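Local coordinates for protein mRNA interferase (Mycobacterium tuberculosis, PDB 6L2A) that probably acts as the toxin of a type II toxin-antitoxin system, an endonuclease of the PemK/MazF family that cleaves RNA, at residues A[9-14]-A[72-77]. The protein carries 6 engineered substitutions. Sequence-based numbering, arbitrary orientation.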
ATOM      1  N   GLY A   9       3.722 -13.339   0.210  1.00 15.34           N
ATOM      2  CA  GLY A   9       3.931 -14.022   1.467  1.00 12.30           C
ATOM      3  C   GLY A   9       5.383 -14.260   1.818  1.00 17.57           C
ATOM      4  O   GLY A   9       5.677 -14.594   2.972  1.00 17.16           O
ATOM      5  N   GLU A  10       6.295 -14.099   0.866  1.00 14.86           N
ATOM      6  CA  GLU A  10       7.712 -14.209   1.173  1.00 19.28           C
ATOM      7  C   GLU A  10       8.181 -13.000   1.969  1.00 16.89           C
ATOM      8  O   GLU A  10       7.654 -11.892   1.833  1.00 19.57           O
ATOM      9  CB  GLU A  10       8.537 -14.328  -0.108  1.00 16.36           C
ATOM     10  CG  GLU A  10       8.387 -15.647  -0.838  1.00 15.31           C
ATOM     11  CD  GLU A  10       9.365 -15.784  -1.986  1.00 24.28           C
ATOM     12  OE1 GLU A  10       9.669 -16.930  -2.371  1.00 24.37           O
ATOM     13  OE2 GLU A  10       9.829 -14.745  -2.506  1.00 17.02           O
ATOM     14  N   ILE A  11       9.191 -13.224   2.805  1.00 12.71           N
ATOM     15  CA  ILE A  11       9.813 -12.171   3.600  1.00 17.33           C
ATOM     16  C   ILE A  11      11.164 -11.856   2.979  1.00 19.40           C
ATOM     17  O   ILE A  11      12.019 -12.739   2.849  1.00 16.67           O
ATOM     18  CB  ILE A  11       9.960 -12.582   5.071  1.00 18.34           C
ATOM     19  CG1 ILE A  11       8.588 -12.887   5.661  1.00 18.15           C
ATOM     20  CG2 ILE A  11      10.656 -11.483   5.870  1.00 21.24           C
ATOM     21  CD1 ILE A  11       8.646 -13.451   7.035  1.00 25.79           C
ATOM     22  N   TRP A  12      11.352 -10.598   2.595  1.00 18.38           N
ATOM     23  CA  TRP A  12      12.572 -10.139   1.956  1.00 21.38           C
ATOM     24  C   TRP A  12      13.184  -9.000   2.756  1.00 20.32           C
ATOM     25  O   TRP A  12      12.474  -8.195   3.364  1.00 23.97           O
ATOM     26  CB  TRP A  12      12.307  -9.653   0.524  1.00 20.98           C
ATOM     27  CG  TRP A  12      12.116 -10.742  -0.478  1.00 16.45           C
ATOM     28  CD1 TRP A  12      11.082 -11.630  -0.540  1.00 19.53           C
ATOM     29  CD2 TRP A  12      12.975 -11.048  -1.581  1.00 22.02           C
ATOM     30  NE1 TRP A  12      11.251 -12.478  -1.605  1.00 20.48           N
ATOM     31  CE2 TRP A  12      12.405 -12.142  -2.263  1.00 17.12           C
ATOM     32  CE3 TRP A  12      14.175 -10.507  -2.056  1.00 19.15           C
ATOM     33  CZ2 TRP A  12      12.993 -12.705  -3.395  1.00 22.42           C
ATOM     34  CZ3 TRP A  12      14.758 -11.068  -3.180  1.00 21.43           C
ATOM     35  CH2 TRP A  12      14.166 -12.156  -3.837  1.00 17.00           C
ATOM     36  N   GLN A  13      14.511  -8.944   2.753  1.00 24.83           N
ATOM     37  CA  GLN A  13      15.208  -7.736   3.165  1.00 24.88           C
ATOM     38  C   GLN A  13      15.113  -6.725   2.032  1.00 23.77           C
ATOM     39  O   GLN A  13      15.435  -7.042   0.883  1.00 20.40           O
ATOM     40  CB  GLN A  13      16.668  -8.042   3.500  1.00 29.25           C
ATOM     41  CG  GLN A  13      17.413  -6.896   4.169  1.00 32.34           C
ATOM     42  CD  GLN A  13      17.047  -6.727   5.634  1.00 44.12           C
ATOM     43  OE1 GLN A  13      16.134  -7.381   6.144  1.00 34.05           O
ATOM     44  NE2 GLN A  13      17.770  -5.852   6.324  1.00 56.90           N
ATOM     45  N   VAL A  14      14.638  -5.518   2.341  1.00 15.72           N
ATOM     46  CA  VAL A  14      14.375  -4.517   1.318  1.00 24.59           C
ATOM     47  C   VAL A  14      15.004  -3.194   1.729  1.00 26.74           C
ATOM     48  O   VAL A  14      15.227  -2.921   2.910  1.00 22.80           O
ATOM     49  CB  VAL A  14      12.862  -4.327   1.050  1.00 26.17           C
ATOM     50  CG1 VAL A  14      12.216  -5.646   0.665  1.00 26.37           C
ATOM     51  CG2 VAL A  14      12.172  -3.725   2.265  1.00 26.15           C
ATOM     52  N   THR A  72       9.313 -19.210  14.441  1.00 53.76           N
ATOM     53  CA  THR A  72       9.485 -20.609  14.065  1.00 55.53           C
ATOM     54  C   THR A  72       9.124 -20.899  12.608  1.00 54.01           C
ATOM     55  O   THR A  72       9.250 -22.053  12.185  1.00 59.41           O
ATOM     56  CB  THR A  72       8.650 -21.501  14.989  1.00 43.14           C
ATOM     57  OG1 THR A  72       7.259 -21.324  14.698  1.00 57.97           O
ATOM     58  CG2 THR A  72       8.902 -21.146  16.450  1.00 48.27           C
ATOM     59  N   THR A  73       8.678 -19.904  11.837  1.00 60.04           N
ATOM     60  CA  THR A  73       8.282 -20.106  10.447  1.00 49.99           C
ATOM     61  C   THR A  73       8.884 -19.102   9.474  1.00 52.18           C
ATOM     62  O   THR A  73       8.997 -19.419   8.283  1.00 41.18           O
ATOM     63  CB  THR A  73       6.749 -20.049  10.305  1.00 56.63           C
ATOM     64  OG1 THR A  73       6.270 -18.761  10.717  1.00 55.03           O
ATOM     65  CG2 THR A  73       6.081 -21.124  11.148  1.00 52.56           C
ATOM     66  N   THR A  74       9.297 -17.923   9.934  1.00 48.18           N
ATOM     67  CA  THR A  74       9.564 -16.790   9.056  1.00 34.03           C
ATOM     68  C   THR A  74      11.015 -16.681   8.607  1.00 39.97           C
ATOM     69  O   THR A  74      11.299 -15.949   7.651  1.00 30.87           O
ATOM     70  CB  THR A  74       9.172 -15.491   9.763  1.00 32.72           C
ATOM     71  OG1 THR A  74       9.861 -15.410  11.015  1.00 30.65           O
ATOM     72  CG2 THR A  74       7.676 -15.459  10.011  1.00 26.65           C
ATOM     73  N   GLY A  75      11.944 -17.373   9.256  1.00 43.26           N
ATOM     74  CA  GLY A  75      13.345 -17.095   9.021  1.00 40.46           C
ATOM     75  C   GLY A  75      13.865 -15.888   9.765  1.00 53.52           C
ATOM     76  O   GLY A  75      15.083 -15.649   9.764  1.00 48.84           O
ATOM     77  N   LEU A  76      12.978 -15.098  10.360  1.00 42.89           N
ATOM     78  CA  LEU A  76      13.336 -14.108  11.358  1.00 36.61           C
ATOM     79  C   LEU A  76      13.628 -14.843  12.654  1.00 52.39           C
ATOM     80  O   LEU A  76      13.028 -15.881  12.941  1.00 64.12           O
ATOM     81  CB  LEU A  76      12.192 -13.115  11.565  1.00 24.28           C
ATOM     82  CG  LEU A  76      11.669 -12.510  10.257  1.00 32.63           C
ATOM     83  CD1 LEU A  76      10.282 -11.904  10.447  1.00 29.69           C
ATOM     84  CD2 LEU A  76      12.642 -11.498   9.658  1.00 41.41           C
ATOM     85  N   GLN A  77      14.557 -14.297  13.442  1.00 46.65           N
ATOM     86  CA  GLN A  77      14.998 -14.933  14.679  1.00 43.32           C
ATOM     87  C   GLN A  77      14.144 -14.583  15.894  1.00 40.07           C
ATOM     88  O   GLN A  77      14.234 -15.280  16.912  1.00 38.42           O
ATOM     89  CB  GLN A  77      16.461 -14.569  14.964  1.00 47.55           C
TER
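One methyl carries nearly everything here: CD1 of Ile11 presses to 3.4 Å from CB of Thr74, tighter than carbon atoms usually pack. The same methyl sits 3.7 Å from Thr74 CG2 and equally near Thr74 O, so it meets the threonine at its branch point. Ile11 gets there fully stretched: CG1 is anti to the carbonyl carbon, and chi2 of 173° extends CD1 straight out from strand 10-14. Leu76 adds a looser contact beside the threonine, its CD1 4.1 Å from Ile11 CD1, while the two backbones stay apart, with 7.2 Å between CA of Ile11 and CA of Thr74. In the SH3-like fold of the PemK/MazF toxins, this brings the first strand of the antiparallel sheet against the short helix 71-74 that follows strand 66-69. Ile11 also touches Val102, and Leu76 rests on Pro29 of the neighbouring strand 28-32, extending the apolar patch. With chi1 at 55°, Thr74 OG1 points back to its own turn, accepting from Leu76 N at 3.2 Å (an ST turn) and hydrogen-bonding to Ser70 O, while CB and CG2 are left to meet the isoleucine. Two bonds thus satisfy the hydroxyl of this buried residue and help to set its rotation. Gly75, with a positive phi of 80°, takes the chain out of the helix between Thr74 and Leu76. On the reverse face of the strand, Trp12 NE1 donates to Glu10 OE2 at 2.8 Å, almost within the indole plane but from above the carboxylate, whose OE1 forms a salt bridge with Arg7.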